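Local coordinates for DNA processing protein DprA (Streptococcus pneumoniae, PDB 3UQZ) that helps load the RecA recombinase onto single-stranded DNA during natural transformation, binding single-stranded DNA cooperatively and protecting it from nucleases, at residues 7-12 / 94-99; 90-95 / 208-213; 124-129 / 151-156. One frame throughout, in Å; residues are numbered along the deposited sequence.

Contact 1: 7-12 / 94-99; sequences EIYKLK and LLFYKG
Aromatic and aliphatic side chains carry this contact, in which the strand passes the helix at 107° with the segment axes 9.8 Å apart. The aromatic part is a T-shaped (edge-to-face) pair: Phe-96 presents its edge to one face of Tyr-9, the planes standing at 83° and the ring centroids 5.3 Å apart. Tyr-9 has CG anti to its backbone N (chi1 -171°), and Phe-96 CZ comes over the rim of the ring rather than its middle, 3.7 Å from Tyr-9 CD1. The aliphatic part centres on Leu-94. Its CB meets Ile-8 CG2 at 3.8 Å, the two side chains crossing obliquely, while Leu-94 CD2 lies 3.8 Å from Tyr-9 CB. On the polar side, the extended chain of Lys-12 brings NZ to 3.9 Å from Leu-94 O, too far for a hydrogen bond; Lys-12 NZ also forms a long, weak ion pair with Glu-193. The Tyr-9 hydroxyl is hydrogen-bonded to Glu-67. The contact thus joins the N-terminal sterile alpha motif domain to the Rossmann-like domain: helix 18-28 packs beside Ile-8 and Lys-12, helix 61-69 meets Tyr-9, and strand 94-99 runs between strands 73-75 and 189-192 of the sheet.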
ATOM      1  N   GLU A   7      13.172 -42.440 -18.196  1.00 30.95           N
ATOM      2  CA  GLU A   7      13.338 -41.998 -19.577  1.00 30.60           C
ATOM      3  C   GLU A   7      13.229 -40.494 -19.690  1.00 35.81           C
ATOM      4  O   GLU A   7      14.022 -39.894 -20.422  1.00 37.04           O
ATOM      5  CB  GLU A   7      12.389 -42.726 -20.532  1.00 31.74           C
ATOM      6  CG  GLU A   7      12.698 -44.206 -20.693  1.00 39.39           C
ATOM      7  CD  GLU A   7      13.974 -44.560 -21.432  1.00 61.70           C
ATOM      8  OE1 GLU A   7      14.527 -43.689 -22.145  1.00 50.32           O
ATOM      9  OE2 GLU A   7      14.415 -45.724 -21.303  1.00 61.67           O
ATOM     10  N   ILE A   8      12.318 -39.875 -18.899  1.00 31.57           N
ATOM     11  CA  ILE A   8      12.164 -38.418 -18.828  1.00 31.42           C
ATOM     12  C   ILE A   8      13.519 -37.808 -18.413  1.00 35.00           C
ATOM     13  O   ILE A   8      14.022 -36.917 -19.103  1.00 34.52           O
ATOM     14  CB  ILE A   8      10.994 -38.003 -17.885  1.00 34.26           C
ATOM     15  CG1 ILE A   8       9.615 -38.341 -18.521  1.00 34.78           C
ATOM     16  CG2 ILE A   8      11.082 -36.530 -17.545  1.00 32.98           C
ATOM     17  CD1 ILE A   8       8.394 -38.327 -17.567  1.00 34.70           C
ATOM     18  N   TYR A   9      14.139 -38.355 -17.345  1.00 31.52           N
ATOM     19  CA  TYR A   9      15.463 -37.943 -16.869  1.00 31.89           C
ATOM     20  C   TYR A   9      16.514 -38.150 -17.955  1.00 37.53           C
ATOM     21  O   TYR A   9      17.313 -37.240 -18.199  1.00 37.11           O
ATOM     22  CB  TYR A   9      15.849 -38.701 -15.585  1.00 33.58           C
ATOM     23  CG  TYR A   9      17.101 -38.177 -14.913  1.00 36.06           C
ATOM     24  CD1 TYR A   9      17.222 -36.832 -14.571  1.00 38.01           C
ATOM     25  CD2 TYR A   9      18.157 -39.031 -14.594  1.00 36.75           C
ATOM     26  CE1 TYR A   9      18.374 -36.343 -13.955  1.00 38.17           C
ATOM     27  CE2 TYR A   9      19.310 -38.553 -13.969  1.00 37.51           C
ATOM     28  CZ  TYR A   9      19.411 -37.208 -13.652  1.00 42.89           C
ATOM     29  OH  TYR A   9      20.539 -36.725 -13.037  1.00 40.89           O
ATOM     30  N   LYS A  10      16.483 -39.330 -18.637  1.00 35.22           N
ATOM     31  CA  LYS A  10      17.397 -39.662 -19.735  1.00 35.57           C
ATOM     32  C   LYS A  10      17.272 -38.667 -20.914  1.00 39.99           C
ATOM     33  O   LYS A  10      18.292 -38.331 -21.521  1.00 39.20           O
ATOM     34  CB  LYS A  10      17.219 -41.120 -20.183  1.00 37.69           C
ATOM     35  CG  LYS A  10      18.391 -41.664 -20.987  1.00 40.03           C
ATOM     36  CD  LYS A  10      18.208 -43.130 -21.324  1.00 46.88           C
ATOM     37  CE  LYS A  10      19.263 -43.610 -22.289  1.00 49.83           C
ATOM     38  NZ  LYS A  10      18.995 -44.993 -22.735  1.00 55.49           N
ATOM     39  N   LEU A  11      16.043 -38.161 -21.197  1.00 36.95           N
ATOM     40  CA  LEU A  11      15.796 -37.157 -22.250  1.00 36.40           C
ATOM     41  C   LEU A  11      16.403 -35.799 -21.879  1.00 40.21           C
ATOM     42  O   LEU A  11      16.959 -35.124 -22.741  1.00 40.11           O
ATOM     43  CB  LEU A  11      14.293 -37.014 -22.574  1.00 36.27           C
ATOM     44  CG  LEU A  11      13.585 -38.220 -23.216  1.00 40.55           C
ATOM     45  CD1 LEU A  11      12.110 -37.971 -23.335  1.00 40.08           C
ATOM     46  CD2 LEU A  11      14.134 -38.528 -24.587  1.00 43.64           C
ATOM     47  N   LYS A  12      16.322 -35.414 -20.590  1.00 37.16           N
ATOM     48  CA  LYS A  12      16.917 -34.183 -20.055  1.00 36.84           C
ATOM     49  C   LYS A  12      18.447 -34.274 -20.191  1.00 42.69           C
ATOM     50  O   LYS A  12      19.083 -33.313 -20.618  1.00 42.90           O
ATOM     51  CB  LYS A  12      16.528 -33.979 -18.575  1.00 38.16           C
ATOM     52  CG  LYS A  12      15.346 -33.038 -18.382  1.00 41.97           C
ATOM     53  CD  LYS A  12      14.978 -32.794 -16.930  1.00 49.99           C
ATOM     54  CE  LYS A  12      14.230 -31.489 -16.802  1.00 56.51           C
ATOM     55  NZ  LYS A  12      13.445 -31.426 -15.554  1.00 63.15           N
ATOM     56  N   LEU A  94       9.738 -33.237 -14.355  1.00 31.22           N
ATOM     57  CA  LEU A  94      10.217 -34.218 -13.384  1.00 30.05           C
ATOM     58  C   LEU A  94      10.791 -33.479 -12.165  1.00 33.46           C
ATOM     59  O   LEU A  94      11.548 -32.525 -12.333  1.00 32.88           O
ATOM     60  CB  LEU A  94      11.287 -35.135 -14.038  1.00 29.21           C
ATOM     61  CG  LEU A  94      11.976 -36.208 -13.168  1.00 32.11           C
ATOM     62  CD1 LEU A  94      11.109 -37.430 -12.997  1.00 31.36           C
ATOM     63  CD2 LEU A  94      13.306 -36.611 -13.763  1.00 31.99           C
ATOM     64  N   LEU A  95      10.414 -33.920 -10.951  1.00 29.57           N
ATOM     65  CA  LEU A  95      10.880 -33.354  -9.679  1.00 29.08           C
ATOM     66  C   LEU A  95      11.393 -34.431  -8.743  1.00 33.75           C
ATOM     67  O   LEU A  95      10.687 -35.402  -8.465  1.00 32.86           O
ATOM     68  CB  LEU A  95       9.780 -32.535  -8.940  1.00 28.32           C
ATOM     69  CG  LEU A  95       9.394 -31.161  -9.510  1.00 31.85           C
ATOM     70  CD1 LEU A  95       8.074 -30.690  -8.944  1.00 31.39           C
ATOM     71  CD2 LEU A  95      10.471 -30.131  -9.253  1.00 33.51           C
ATOM     72  N   PHE A  96      12.620 -34.242  -8.243  1.00 31.67           N
ATOM     73  CA  PHE A  96      13.245 -35.106  -7.252  1.00 32.13           C
ATOM     74  C   PHE A  96      12.891 -34.525  -5.901  1.00 35.77           C
ATOM     75  O   PHE A  96      12.748 -33.307  -5.786  1.00 36.52           O
ATOM     76  CB  PHE A  96      14.760 -35.144  -7.417  1.00 34.26           C
ATOM     77  CG  PHE A  96      15.206 -35.794  -8.694  1.00 36.36           C
ATOM     78  CD1 PHE A  96      15.339 -37.175  -8.780  1.00 39.56           C
ATOM     79  CD2 PHE A  96      15.507 -35.028  -9.812  1.00 38.24           C
ATOM     80  CE1 PHE A  96      15.769 -37.776  -9.966  1.00 40.20           C
ATOM     81  CE2 PHE A  96      15.926 -35.629 -10.997  1.00 40.75           C
ATOM     82  CZ  PHE A  96      16.067 -36.998 -11.062  1.00 38.69           C
ATOM     83  N   TYR A  97      12.720 -35.383  -4.890  1.00 31.22           N
ATOM     84  CA  TYR A  97      12.327 -34.939  -3.563  1.00 29.91           C
ATOM     85  C   TYR A  97      13.025 -35.681  -2.439  1.00 34.02           C
ATOM     86  O   TYR A  97      13.578 -36.766  -2.623  1.00 34.00           O
ATOM     87  CB  TYR A  97      10.796 -34.984  -3.401  1.00 30.15           C
ATOM     88  CG  TYR A  97      10.217 -36.373  -3.275  1.00 31.80           C
ATOM     89  CD1 TYR A  97      10.014 -36.958  -2.028  1.00 33.06           C
ATOM     90  CD2 TYR A  97       9.838 -37.094  -4.406  1.00 33.30           C
ATOM     91  CE1 TYR A  97       9.484 -38.237  -1.907  1.00 33.25           C
ATOM     92  CE2 TYR A  97       9.305 -38.378  -4.298  1.00 34.67           C
ATOM     93  CZ  TYR A  97       9.129 -38.944  -3.047  1.00 44.04           C
ATOM     94  OH  TYR A  97       8.577 -40.198  -2.938  1.00 49.49           O
ATOM     95  N   LYS A  98      12.959 -35.069  -1.266  1.00 30.36           N
ATOM     96  CA  LYS A  98      13.486 -35.540  -0.005  1.00 29.63           C
ATOM     97  C   LYS A  98      12.442 -35.135   1.036  1.00 32.82           C
ATOM     98  O   LYS A  98      12.229 -33.953   1.267  1.00 32.87           O
ATOM     99  CB  LYS A  98      14.849 -34.879   0.261  1.00 31.82           C
ATOM    100  CG  LYS A  98      15.564 -35.398   1.486  1.00 43.23           C
ATOM    101  CD  LYS A  98      16.699 -36.350   1.153  1.00 48.34           C
ATOM    102  CE  LYS A  98      17.442 -36.777   2.405  1.00 61.01           C
ATOM    103  NZ  LYS A  98      16.566 -37.487   3.388  1.00 66.93           N
ATOM    104  N   GLY A  99      11.745 -36.117   1.578  1.00 29.52           N
ATOM    105  CA  GLY A  99      10.731 -35.887   2.591  1.00 29.53           C
ATOM    106  C   GLY A  99       9.369 -36.487   2.306  1.00 35.51           C
ATOM    107  O   GLY A  99       9.239 -37.481   1.583  1.00 34.31           O
TER

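Contact 2: 90-95 / 208-213; sequences DAPVLL and RNRIIA
Arg-210 NH1 is held across the contact by one hydrogen bond, given to the carbonyl oxygen Asp-90 O at 2.6 Å. The carbonyl points almost straight at the donor (C=O...N angle 177°) and lies at the edge of the guanidinium, near its plane, although the angle at the hydrogen is a bent 137°. With NE bonded to Ala-207 O and NH2 in a salt bridge with Glu-193, all three guanidinium nitrogens have a partner, which fixes the rotation of the group. The carboxylate of Asp-90 plays a different part: OD2 stands over one guanidinium face, 4.1 Å from Arg-210 NH1, so the opposite charges probably attract through space without an N-H directed at the oxygen. Its other oxygen, OD1, is bonded to Asn-18, in the helix 18-28 of the sterile alpha motif domain.

Helix 204-215 belongs to the Rossmann-like domain, where it immediately precedes strand 218-222, and here it packs against the loop that leads into strand 94-99 of the same sheet. Beside the hydrogen bond, Pro-92 CD lies 3.8 Å from Arg-210 NH1 as the two side chains pass in opposite directions. The apolar touch is that of Pro-92 CG on Ile-211 CG1 at 3.8 Å, the ring and the branched chain crossing obliquely. Ile-211 has CG1 anti to its carbonyl carbon (chi1 -54°), from which CD1 reaches Leu-95 CD2 tip to tip at 4.1 Å. Leu-85 of helix 83-86 touches Pro-92, Leu-95 and Ile-211 alike.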
ATOM      1  N   ASP A  90       5.502 -23.896 -18.810  1.00 46.94           N
ATOM      2  CA  ASP A  90       6.769 -24.603 -18.564  1.00 45.61           C
ATOM      3  C   ASP A  90       6.784 -25.327 -17.204  1.00 46.02           C
ATOM      4  O   ASP A  90       7.778 -25.290 -16.481  1.00 44.83           O
ATOM      5  CB  ASP A  90       7.996 -23.676 -18.783  1.00 47.58           C
ATOM      6  CG  ASP A  90       9.315 -24.380 -19.028  1.00 58.52           C
ATOM      7  OD1 ASP A  90       9.297 -25.489 -19.582  1.00 59.77           O
ATOM      8  OD2 ASP A  90      10.369 -23.808 -18.676  1.00 64.33           O
ATOM      9  N   ALA A  91       5.667 -26.001 -16.866  1.00 41.33           N
ATOM     10  CA  ALA A  91       5.530 -26.765 -15.628  1.00 40.30           C
ATOM     11  C   ALA A  91       6.665 -27.806 -15.514  1.00 43.30           C
ATOM     12  O   ALA A  91       6.994 -28.435 -16.520  1.00 42.52           O
ATOM     13  CB  ALA A  91       4.183 -27.457 -15.597  1.00 40.73           C
ATOM     14  N   PRO A  92       7.334 -27.955 -14.342  1.00 38.71           N
ATOM     15  CA  PRO A  92       8.422 -28.953 -14.238  1.00 37.39           C
ATOM     16  C   PRO A  92       7.936 -30.331 -14.642  1.00 40.00           C
ATOM     17  O   PRO A  92       6.887 -30.792 -14.205  1.00 39.23           O
ATOM     18  CB  PRO A  92       8.845 -28.903 -12.762  1.00 39.06           C
ATOM     19  CG  PRO A  92       7.758 -28.211 -12.070  1.00 43.91           C
ATOM     20  CD  PRO A  92       7.111 -27.275 -13.052  1.00 39.72           C
ATOM     21  N   VAL A  93       8.656 -30.936 -15.565  1.00 36.22           N
ATOM     22  CA  VAL A  93       8.313 -32.242 -16.114  1.00 34.67           C
ATOM     23  C   VAL A  93       8.671 -33.408 -15.159  1.00 36.95           C
ATOM     24  O   VAL A  93       7.952 -34.408 -15.112  1.00 36.76           O
ATOM     25  CB  VAL A  93       8.872 -32.341 -17.548  1.00 37.16           C
ATOM     26  CG1 VAL A  93      10.142 -33.177 -17.648  1.00 36.52           C
ATOM     27  CG2 VAL A  93       7.805 -32.776 -18.522  1.00 37.02           C
ATOM     28  N   LEU A  94       9.738 -33.237 -14.355  1.00 31.22           N
ATOM     29  CA  LEU A  94      10.217 -34.218 -13.384  1.00 30.05           C
ATOM     30  C   LEU A  94      10.791 -33.479 -12.165  1.00 33.46           C
ATOM     31  O   LEU A  94      11.548 -32.525 -12.333  1.00 32.88           O
ATOM     32  CB  LEU A  94      11.287 -35.135 -14.038  1.00 29.21           C
ATOM     33  CG  LEU A  94      11.976 -36.208 -13.168  1.00 32.11           C
ATOM     34  CD1 LEU A  94      11.109 -37.430 -12.997  1.00 31.36           C
ATOM     35  CD2 LEU A  94      13.306 -36.611 -13.763  1.00 31.99           C
ATOM     36  N   LEU A  95      10.414 -33.920 -10.951  1.00 29.57           N
ATOM     37  CA  LEU A  95      10.880 -33.354  -9.679  1.00 29.08           C
ATOM     38  C   LEU A  95      11.393 -34.431  -8.743  1.00 33.75           C
ATOM     39  O   LEU A  95      10.687 -35.402  -8.465  1.00 32.86           O
ATOM     40  CB  LEU A  95       9.780 -32.535  -8.940  1.00 28.32           C
ATOM     41  CG  LEU A  95       9.394 -31.161  -9.510  1.00 31.85           C
ATOM     42  CD1 LEU A  95       8.074 -30.690  -8.944  1.00 31.39           C
ATOM     43  CD2 LEU A  95      10.471 -30.131  -9.253  1.00 33.51           C
ATOM     44  N   ARG A 208      13.639 -22.059 -10.404  1.00 33.46           N
ATOM     45  CA  ARG A 208      13.162 -22.591  -9.123  1.00 33.63           C
ATOM     46  C   ARG A 208      11.957 -21.741  -8.643  1.00 38.89           C
ATOM     47  O   ARG A 208      10.977 -22.303  -8.148  1.00 39.59           O
ATOM     48  CB  ARG A 208      14.345 -22.491  -8.137  1.00 32.64           C
ATOM     49  CG  ARG A 208      14.166 -23.000  -6.739  1.00 39.48           C
ATOM     50  CD  ARG A 208      13.889 -21.942  -5.672  1.00 36.23           C
ATOM     51  NE  ARG A 208      14.510 -20.643  -5.903  1.00 35.84           N
ATOM     52  CZ  ARG A 208      15.332 -20.050  -5.055  1.00 49.41           C
ATOM     53  NH1 ARG A 208      15.670 -20.647  -3.925  1.00 31.53           N
ATOM     54  NH2 ARG A 208      15.833 -18.858  -5.334  1.00 55.56           N
ATOM     55  N   ASN A 209      12.027 -20.397  -8.818  1.00 33.97           N
ATOM     56  CA  ASN A 209      10.977 -19.454  -8.413  1.00 33.04           C
ATOM     57  C   ASN A 209       9.628 -19.686  -9.085  1.00 35.77           C
ATOM     58  O   ASN A 209       8.585 -19.462  -8.459  1.00 36.75           O
ATOM     59  CB  ASN A 209      11.426 -18.014  -8.595  1.00 29.99           C
ATOM     60  CG  ASN A 209      12.516 -17.585  -7.655  1.00 50.37           C
ATOM     61  OD1 ASN A 209      12.625 -18.039  -6.508  1.00 40.01           O
ATOM     62  ND2 ASN A 209      13.335 -16.663  -8.114  1.00 46.43           N
ATOM     63  N   ARG A 210       9.654 -20.129 -10.349  1.00 29.54           N
ATOM     64  CA  ARG A 210       8.484 -20.469 -11.165  1.00 27.87           C
ATOM     65  C   ARG A 210       7.669 -21.590 -10.469  1.00 32.05           C
ATOM     66  O   ARG A 210       6.438 -21.517 -10.441  1.00 31.62           O
ATOM     67  CB  ARG A 210       8.955 -20.846 -12.585  1.00 24.40           C
ATOM     68  CG  ARG A 210       8.294 -22.068 -13.226  1.00 38.90           C
ATOM     69  CD  ARG A 210       9.004 -22.586 -14.469  1.00 34.23           C
ATOM     70  NE  ARG A 210      10.298 -23.161 -14.112  1.00 44.11           N
ATOM     71  CZ  ARG A 210      10.640 -24.430 -14.299  1.00 53.78           C
ATOM     72  NH1 ARG A 210       9.799 -25.273 -14.877  1.00 24.52           N
ATOM     73  NH2 ARG A 210      11.833 -24.859 -13.920  1.00 49.30           N
ATOM     74  N   ILE A 211       8.375 -22.583  -9.855  1.00 28.33           N
ATOM     75  CA  ILE A 211       7.796 -23.715  -9.113  1.00 27.32           C
ATOM     76  C   ILE A 211       7.203 -23.225  -7.782  1.00 33.78           C
ATOM     77  O   ILE A 211       6.079 -23.611  -7.458  1.00 34.46           O
ATOM     78  CB  ILE A 211       8.819 -24.876  -8.919  1.00 29.79           C
ATOM     79  CG1 ILE A 211       9.412 -25.330 -10.266  1.00 28.84           C
ATOM     80  CG2 ILE A 211       8.192 -26.064  -8.146  1.00 30.93           C
ATOM     81  CD1 ILE A 211      10.701 -26.156 -10.169  1.00 29.76           C
ATOM     82  N   ILE A 212       7.952 -22.376  -7.016  1.00 30.33           N
ATOM     83  CA  ILE A 212       7.490 -21.789  -5.748  1.00 29.73           C
ATOM     84  C   ILE A 212       6.127 -21.118  -5.966  1.00 34.85           C
ATOM     85  O   ILE A 212       5.175 -21.437  -5.251  1.00 35.01           O
ATOM     86  CB  ILE A 212       8.526 -20.796  -5.136  1.00 32.33           C
ATOM     87  CG1 ILE A 212       9.834 -21.509  -4.710  1.00 31.75           C
ATOM     88  CG2 ILE A 212       7.918 -20.010  -3.951  1.00 32.49           C
ATOM     89  CD1 ILE A 212      10.941 -20.601  -4.333  1.00 32.23           C
ATOM     90  N   ALA A 213       6.032 -20.232  -6.974  1.00 31.47           N
ATOM     91  CA  ALA A 213       4.800 -19.525  -7.314  1.00 31.30           C
ATOM     92  C   ALA A 213       3.727 -20.483  -7.838  1.00 35.57           C
ATOM     93  O   ALA A 213       2.609 -20.453  -7.335  1.00 36.35           O
ATOM     94  CB  ALA A 213       5.088 -18.437  -8.336  1.00 32.26           C
TER

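Contact 3: 124-129 / 151-156; sequences SVEKVI and HMAALQ
Two neighbouring helices of the Rossmann-like fold meet here, each following a strand of the parallel part of the sheet: helix 119-130 comes after strand 108-113, and helix 146-157 after the adjacent strand 137-140. Their segments run in roughly the same direction, inclined at 38° with axes 9.1 Å apart, and the backbones are nearest at Glu-126 and Ala-153, whose CA atoms are 5.3 Å apart.

The apolar part of the contact is the methyl group of Ala-153, which points at the other helix and fits against Ile-129 and the backbone of Glu-126. Ile-129 carries CG2 anti to its backbone N, and this branch touches Ala-153 CB at 3.8 Å; Ile-129 CD1 closes on the same methyl at 4.0 Å, so both branches of the isoleucine lie against it. From one turn earlier, Glu-126 CA lies 4.0 Å from Ala-153 CB. Ala-154 also packs on Ile-138 and Thr-161 of the sheet, while Ser-124, Lys-127 and Val-128 of helix 119-130 pack against Leu-252 and Ile-251 of the second subunit, placing this helix at the dimer interface.

The polar interaction lies at Gln-156, which is exposed, and is made through a water. Glu-126, CG anti to its backbone N, stretches along its chain toward Gln-156, which bends at chi2. The water donates to both oxygens: the bond to Gln-156 OE1 is 2.6 Å, and that to Glu-126 OE2 is weak at 3.3 Å.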
ATOM      1  N   SER A 124       8.359  -8.911  10.309  1.00 40.93           N
ATOM      2  CA  SER A 124       7.111  -8.674   9.574  1.00 40.58           C
ATOM      3  C   SER A 124       6.575  -9.996   9.035  1.00 42.55           C
ATOM      4  O   SER A 124       5.391 -10.282   9.193  1.00 42.30           O
ATOM      5  CB  SER A 124       7.339  -7.707   8.413  1.00 45.37           C
ATOM      6  OG  SER A 124       7.946  -6.507   8.855  1.00 58.61           O
ATOM      7  N   VAL A 125       7.460 -10.806   8.423  1.00 37.71           N
ATOM      8  CA  VAL A 125       7.148 -12.124   7.854  1.00 36.87           C
ATOM      9  C   VAL A 125       6.689 -13.063   8.969  1.00 40.64           C
ATOM     10  O   VAL A 125       5.652 -13.716   8.829  1.00 40.75           O
ATOM     11  CB  VAL A 125       8.356 -12.678   7.056  1.00 40.16           C
ATOM     12  CG1 VAL A 125       8.144 -14.120   6.639  1.00 40.43           C
ATOM     13  CG2 VAL A 125       8.626 -11.828   5.835  1.00 39.70           C
ATOM     14  N   GLU A 126       7.436 -13.083  10.091  1.00 37.13           N
ATOM     15  CA  GLU A 126       7.138 -13.891  11.276  1.00 36.38           C
ATOM     16  C   GLU A 126       5.748 -13.574  11.841  1.00 40.27           C
ATOM     17  O   GLU A 126       5.003 -14.501  12.160  1.00 40.26           O
ATOM     18  CB  GLU A 126       8.236 -13.717  12.333  1.00 37.25           C
ATOM     19  CG  GLU A 126       8.091 -14.650  13.522  1.00 49.80           C
ATOM     20  CD  GLU A 126       9.023 -14.414  14.697  1.00 75.25           C
ATOM     21  OE1 GLU A 126       9.443 -13.254  14.921  1.00 74.93           O
ATOM     22  OE2 GLU A 126       9.306 -15.398  15.417  1.00 67.71           O
ATOM     23  N   LYS A 127       5.396 -12.274  11.927  1.00 36.72           N
ATOM     24  CA  LYS A 127       4.112 -11.790  12.433  1.00 36.80           C
ATOM     25  C   LYS A 127       2.962 -12.247  11.519  1.00 40.34           C
ATOM     26  O   LYS A 127       1.980 -12.797  12.025  1.00 41.28           O
ATOM     27  CB  LYS A 127       4.136 -10.255  12.596  1.00 39.57           C
ATOM     28  CG  LYS A 127       2.889  -9.658  13.251  1.00 54.70           C
ATOM     29  CD  LYS A 127       2.953  -8.139  13.272  1.00 71.42           C
ATOM     30  CE  LYS A 127       1.699  -7.485  13.806  1.00 86.78           C
ATOM     31  NZ  LYS A 127       0.643  -7.393  12.766  1.00 96.76           N
ATOM     32  N   VAL A 128       3.094 -12.039  10.188  1.00 34.07           N
ATOM     33  CA  VAL A 128       2.104 -12.461   9.191  1.00 33.71           C
ATOM     34  C   VAL A 128       1.902 -13.998   9.232  1.00 39.36           C
ATOM     35  O   VAL A 128       0.758 -14.450   9.262  1.00 39.30           O
ATOM     36  CB  VAL A 128       2.410 -11.923   7.763  1.00 36.52           C
ATOM     37  CG1 VAL A 128       1.414 -12.459   6.723  1.00 36.00           C
ATOM     38  CG2 VAL A 128       2.425 -10.397   7.750  1.00 35.81           C
ATOM     39  N   ILE A 129       2.999 -14.785   9.287  1.00 36.13           N
ATOM     40  CA  ILE A 129       2.925 -16.249   9.346  1.00 36.04           C
ATOM     41  C   ILE A 129       2.232 -16.735  10.620  1.00 42.86           C
ATOM     42  O   ILE A 129       1.380 -17.621  10.539  1.00 43.94           O
ATOM     43  CB  ILE A 129       4.292 -16.928   9.062  1.00 38.90           C
ATOM     44  CG1 ILE A 129       4.646 -16.789   7.564  1.00 38.97           C
ATOM     45  CG2 ILE A 129       4.317 -18.418   9.515  1.00 38.89           C
ATOM     46  CD1 ILE A 129       6.042 -17.080   7.237  1.00 41.72           C
ATOM     47  N   HIS A 151      10.568 -20.038   6.606  1.00 30.76           N
ATOM     48  CA  HIS A 151      10.708 -21.439   6.986  1.00 30.35           C
ATOM     49  C   HIS A 151      10.747 -21.588   8.501  1.00 37.78           C
ATOM     50  O   HIS A 151       9.974 -22.363   9.046  1.00 38.01           O
ATOM     51  CB  HIS A 151      11.973 -22.043   6.356  1.00 30.46           C
ATOM     52  CG  HIS A 151      11.872 -22.289   4.878  1.00 33.14           C
ATOM     53  ND1 HIS A 151      12.809 -21.790   3.999  1.00 34.13           N
ATOM     54  CD2 HIS A 151      10.971 -23.018   4.181  1.00 34.02           C
ATOM     55  CE1 HIS A 151      12.446 -22.221   2.806  1.00 33.00           C
ATOM     56  NE2 HIS A 151      11.341 -22.953   2.865  1.00 33.37           N
HETATM   57  N   MSE A 152      11.601 -20.806   9.188  1.00 36.59           N
HETATM   58  CA  MSE A 152      11.724 -20.831  10.649  1.00 36.91           C
HETATM   59  C   MSE A 152      10.443 -20.447  11.392  1.00 39.82           C
HETATM   60  O   MSE A 152      10.136 -21.052  12.421  1.00 40.48           O
HETATM   61  CB  MSE A 152      12.937 -20.023  11.116  1.00 39.34           C
HETATM   62  CG  MSE A 152      14.251 -20.664  10.696  1.00 46.69           C
HETATM   63 SE   MSE A 152      15.788 -19.590  11.085  0.74 55.39          SE
HETATM   64  CE  MSE A 152      15.638 -19.763  12.938  1.00 52.78           C
ATOM     65  N   ALA A 153       9.676 -19.499  10.850  1.00 35.75           N
ATOM     66  CA  ALA A 153       8.404 -19.077  11.428  1.00 36.16           C
ATOM     67  C   ALA A 153       7.343 -20.187  11.345  1.00 40.87           C
ATOM     68  O   ALA A 153       6.558 -20.354  12.282  1.00 41.90           O
ATOM     69  CB  ALA A 153       7.910 -17.816  10.746  1.00 36.92           C
ATOM     70  N   ALA A 154       7.340 -20.953  10.241  1.00 36.41           N
ATOM     71  CA  ALA A 154       6.442 -22.085  10.029  1.00 35.52           C
ATOM     72  C   ALA A 154       6.772 -23.164  11.054  1.00 39.02           C
ATOM     73  O   ALA A 154       5.875 -23.647  11.745  1.00 39.80           O
ATOM     74  CB  ALA A 154       6.608 -22.633   8.615  1.00 35.88           C
ATOM     75  N   LEU A 155       8.067 -23.470  11.210  1.00 35.09           N
ATOM     76  CA  LEU A 155       8.594 -24.487  12.126  1.00 35.14           C
ATOM     77  C   LEU A 155       8.294 -24.186  13.585  1.00 41.03           C
ATOM     78  O   LEU A 155       7.783 -25.055  14.294  1.00 40.00           O
ATOM     79  CB  LEU A 155      10.098 -24.703  11.903  1.00 34.73           C
ATOM     80  CG  LEU A 155      10.508 -25.226  10.522  1.00 38.78           C
ATOM     81  CD1 LEU A 155      12.001 -25.361  10.420  1.00 39.19           C
ATOM     82  CD2 LEU A 155       9.855 -26.533  10.207  1.00 38.86           C
ATOM     83  N   GLN A 156       8.545 -22.940  14.004  1.00 40.28           N
ATOM     84  CA  GLN A 156       8.275 -22.490  15.357  1.00 41.46           C
ATOM     85  C   GLN A 156       6.802 -22.535  15.740  1.00 47.57           C
ATOM     86  O   GLN A 156       6.486 -22.887  16.877  1.00 48.78           O
ATOM     87  CB  GLN A 156       8.870 -21.109  15.608  1.00 42.75           C
ATOM     88  CG  GLN A 156       9.858 -21.161  16.759  1.00 62.92           C
ATOM     89  CD  GLN A 156       9.779 -19.971  17.687  1.00 89.95           C
ATOM     90  OE1 GLN A 156       9.820 -18.817  17.251  1.00 86.87           O
ATOM     91  NE2 GLN A 156       9.728 -20.219  19.000  1.00 82.30           N
TER
HETATM   92  O   HOH W   1       7.561 -18.161  16.091  1.00 54.09           O

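In the fold
Contacts 1 and 2 adjoin: their centres lie about 12 Å apart, both use strand 94-99, and they share Leu-94 and Leu-95. Leu-94 faces the N-terminal helix, whereas Leu-95 turns to helix 204-215, so successive residues serve the two partners. The contacts also touch directly, Ile-8 CG2 lying 3.5 Å from Val-93 CG1. Contact 3 touches neither. Its centre is about 31 Å from that of contact 1, on the opposite side of the chain's centre, with nearest atoms about 11 Å apart; from contact 2 the centres are about 24 Å and the nearest atoms about 7 Å apart. Contact 3 includes the dimer-facing helix, and dimerization is crucial for loading RecA.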